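PDB 4UEJ: galactitol 1-phosphate 5-dehydrogenase from Escherichia coli, which oxidises galactitol 1-phosphate to D-tagatose 6-phosphate with NAD(+), as a homodimeric, zinc-containing member of the alcohol dehydrogenase family. Local coordinates for residues 248-253 with 279-284. Residues are numbered along the deposited sequence; the frame is centred on the assembly and turned at random.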
loop_
_atom_site.group_PDB
_atom_site.type_symbol
_atom_site.label_atom_id
_atom_site.label_comp_id
_atom_site.label_asym_id
_atom_site.label_seq_id
_atom_site.Cartn_x
_atom_site.Cartn_y
_atom_site.Cartn_z
ATOM N N GLU A 248 8.235 -0.189 -9.746
ATOM C CA GLU A 248 9.599 -0.096 -10.257
ATOM C C GLU A 248 10.074 1.343 -10.478
ATOM O O GLU A 248 11.254 1.642 -10.275
ATOM C CB GLU A 248 9.737 -0.897 -11.559
ATOM C CG GLU A 248 9.694 -2.408 -11.322
ATOM C CD GLU A 248 10.913 -2.915 -10.561
ATOM O OE1 GLU A 248 11.982 -2.273 -10.642
ATOM O OE2 GLU A 248 10.813 -3.957 -9.884
ATOM N N ILE A 249 9.183 2.241 -10.877
ATOM C CA ILE A 249 9.632 3.595 -11.160
ATOM C C ILE A 249 9.540 4.505 -9.964
ATOM O O ILE A 249 10.138 5.582 -9.962
ATOM C CB ILE A 249 8.845 4.240 -12.326
ATOM C CG1 ILE A 249 7.395 4.518 -11.923
ATOM C CG2 ILE A 249 8.947 3.363 -13.562
ATOM C CD1 ILE A 249 6.608 5.246 -12.991
ATOM N N ALA A 250 8.815 4.073 -8.931
ATOM C CA ALA A 250 8.499 4.969 -7.823
ATOM C C ALA A 250 9.746 5.532 -7.146
ATOM O O ALA A 250 10.761 4.849 -7.012
ATOM C CB ALA A 250 7.636 4.250 -6.794
ATOM N N GLY A 251 9.655 6.780 -6.712
ATOM C CA GLY A 251 10.736 7.400 -5.975
ATOM C C GLY A 251 10.564 7.133 -4.492
ATOM O O GLY A 251 9.640 6.425 -4.073
ATOM N N PRO A 252 11.461 7.688 -3.682
ATOM C CA PRO A 252 11.430 7.410 -2.240
ATOM C C PRO A 252 10.137 7.916 -1.589
ATOM O O PRO A 252 9.704 9.044 -1.838
ATOM C CB PRO A 252 12.660 8.154 -1.702
ATOM C CG PRO A 252 13.078 9.081 -2.791
ATOM C CD PRO A 252 12.628 8.486 -4.081
ATOM N N HIS A 253 9.533 7.047 -0.785
ATOM C CA HIS A 253 8.275 7.315 -0.086
ATOM C C HIS A 253 7.139 7.786 -0.996
ATOM O O HIS A 253 6.252 8.507 -0.539
ATOM C CB HIS A 253 8.498 8.351 1.017
ATOM C CG HIS A 253 9.359 7.858 2.136
ATOM N ND1 HIS A 253 8.880 7.670 3.413
ATOM C CD2 HIS A 253 10.663 7.491 2.167
ATOM C CE1 HIS A 253 9.854 7.225 4.187
ATOM N NE2 HIS A 253 10.946 7.109 3.457
ATOM N N LYS A 279 11.726 1.314 -0.687
ATOM C CA LYS A 279 11.376 2.694 -0.987
ATOM C C LYS A 279 10.403 3.265 0.027
ATOM O O LYS A 279 10.088 4.448 -0.010
ATOM C CB LYS A 279 10.773 2.815 -2.396
ATOM C CG LYS A 279 11.675 2.282 -3.498
ATOM C CD LYS A 279 10.961 2.373 -4.840
ATOM C CE LYS A 279 11.841 1.832 -5.954
ATOM N NZ LYS A 279 11.252 2.105 -7.297
ATOM N N GLU A 280 9.929 2.410 0.931
ATOM C CA GLU A 280 8.886 2.779 1.887
ATOM C C GLU A 280 7.709 3.458 1.188
ATOM O O GLU A 280 7.275 4.539 1.566
ATOM C CB GLU A 280 9.468 3.648 3.006
ATOM C CG GLU A 280 10.346 2.792 3.945
ATOM C CD GLU A 280 10.799 3.501 5.222
ATOM O OE1 GLU A 280 11.026 4.724 5.219
ATOM O OE2 GLU A 280 10.922 2.816 6.248
ATOM N N LEU A 281 7.190 2.783 0.176
ATOM C CA LEU A 281 6.026 3.274 -0.538
ATOM C C LEU A 281 4.798 3.196 0.359
ATOM O O LEU A 281 4.754 2.422 1.322
ATOM C CB LEU A 281 5.786 2.462 -1.803
ATOM C CG LEU A 281 6.967 2.373 -2.762
ATOM C CD1 LEU A 281 6.552 1.613 -4.002
ATOM C CD2 LEU A 281 7.452 3.784 -3.109
ATOM N N THR A 282 3.820 4.025 0.052
ATOM C CA THR A 282 2.485 3.889 0.614
ATOM C C THR A 282 1.559 3.566 -0.536
ATOM O O THR A 282 1.410 4.370 -1.453
ATOM C CB THR A 282 2.018 5.159 1.292
ATOM O OG1 THR A 282 2.896 5.469 2.376
ATOM C CG2 THR A 282 0.611 4.974 1.824
ATOM N N VAL A 283 0.967 2.385 -0.497
ATOM C CA VAL A 283 0.087 1.936 -1.564
ATOM C C VAL A 283 -1.338 2.107 -1.040
ATOM O O VAL A 283 -1.683 1.579 0.013
ATOM C CB VAL A 283 0.375 0.478 -1.962
ATOM C CG1 VAL A 283 -0.574 0.018 -3.059
ATOM C CG2 VAL A 283 1.817 0.331 -2.424
ATOM N N ILE A 284 -2.136 2.851 -1.790
ATOM C CA ILE A 284 -3.454 3.307 -1.362
ATOM C C ILE A 284 -4.497 2.681 -2.257
ATOM O O ILE A 284 -4.566 2.990 -3.444
ATOM C CB ILE A 284 -3.541 4.850 -1.444
ATOM C CG1 ILE A 284 -2.480 5.498 -0.545
ATOM C CG2 ILE A 284 -4.953 5.361 -1.139
ATOM C CD1 ILE A 284 -2.208 6.963 -0.881
HETATM O O HOH W 1 5.159 6.786 1.448
#
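The exit of helix 240-249 and the Schellman turn at E280 run side by side in the same direction into adjacent parallel strands, tied by a backbone hydrogen bond from H253 N to K279 O, 2.8 Å long and nearly along the C=O axis. K279 lies fully extended beyond CG, which carries its ammonium to the helix end: NZ meets a lone pair of A250 O in the carbonyl plane at 2.8 Å, and hydrogen-bonds weakly to E248 O and also to V247 O. The lysine thus probably offsets the negative end of the helix dipole. A250 CB packs on L281 CD2 at 3.7 Å. E280 CB sits over one face of the H253 ring, 3.9 Å from its centroid, the carboxylate plane turned 89° to the ring. Both polar ends hydrogen-bond to the second subunit, H253 NE2 to its Q102 and E280 OE2 to its H151 and W287 N. An alanine in place of H253 would probably weaken the dimer interface, losing the CH-pi contact, the hydrogen bond to Q102 and the stack on F99 of that subunit. A water joins H253 O, E280 O and T282 OG1 where strand 282-285 begins, outermost in this subunit's Rossmann-type parallel sheet, which runs on antiparallel into the second subunit.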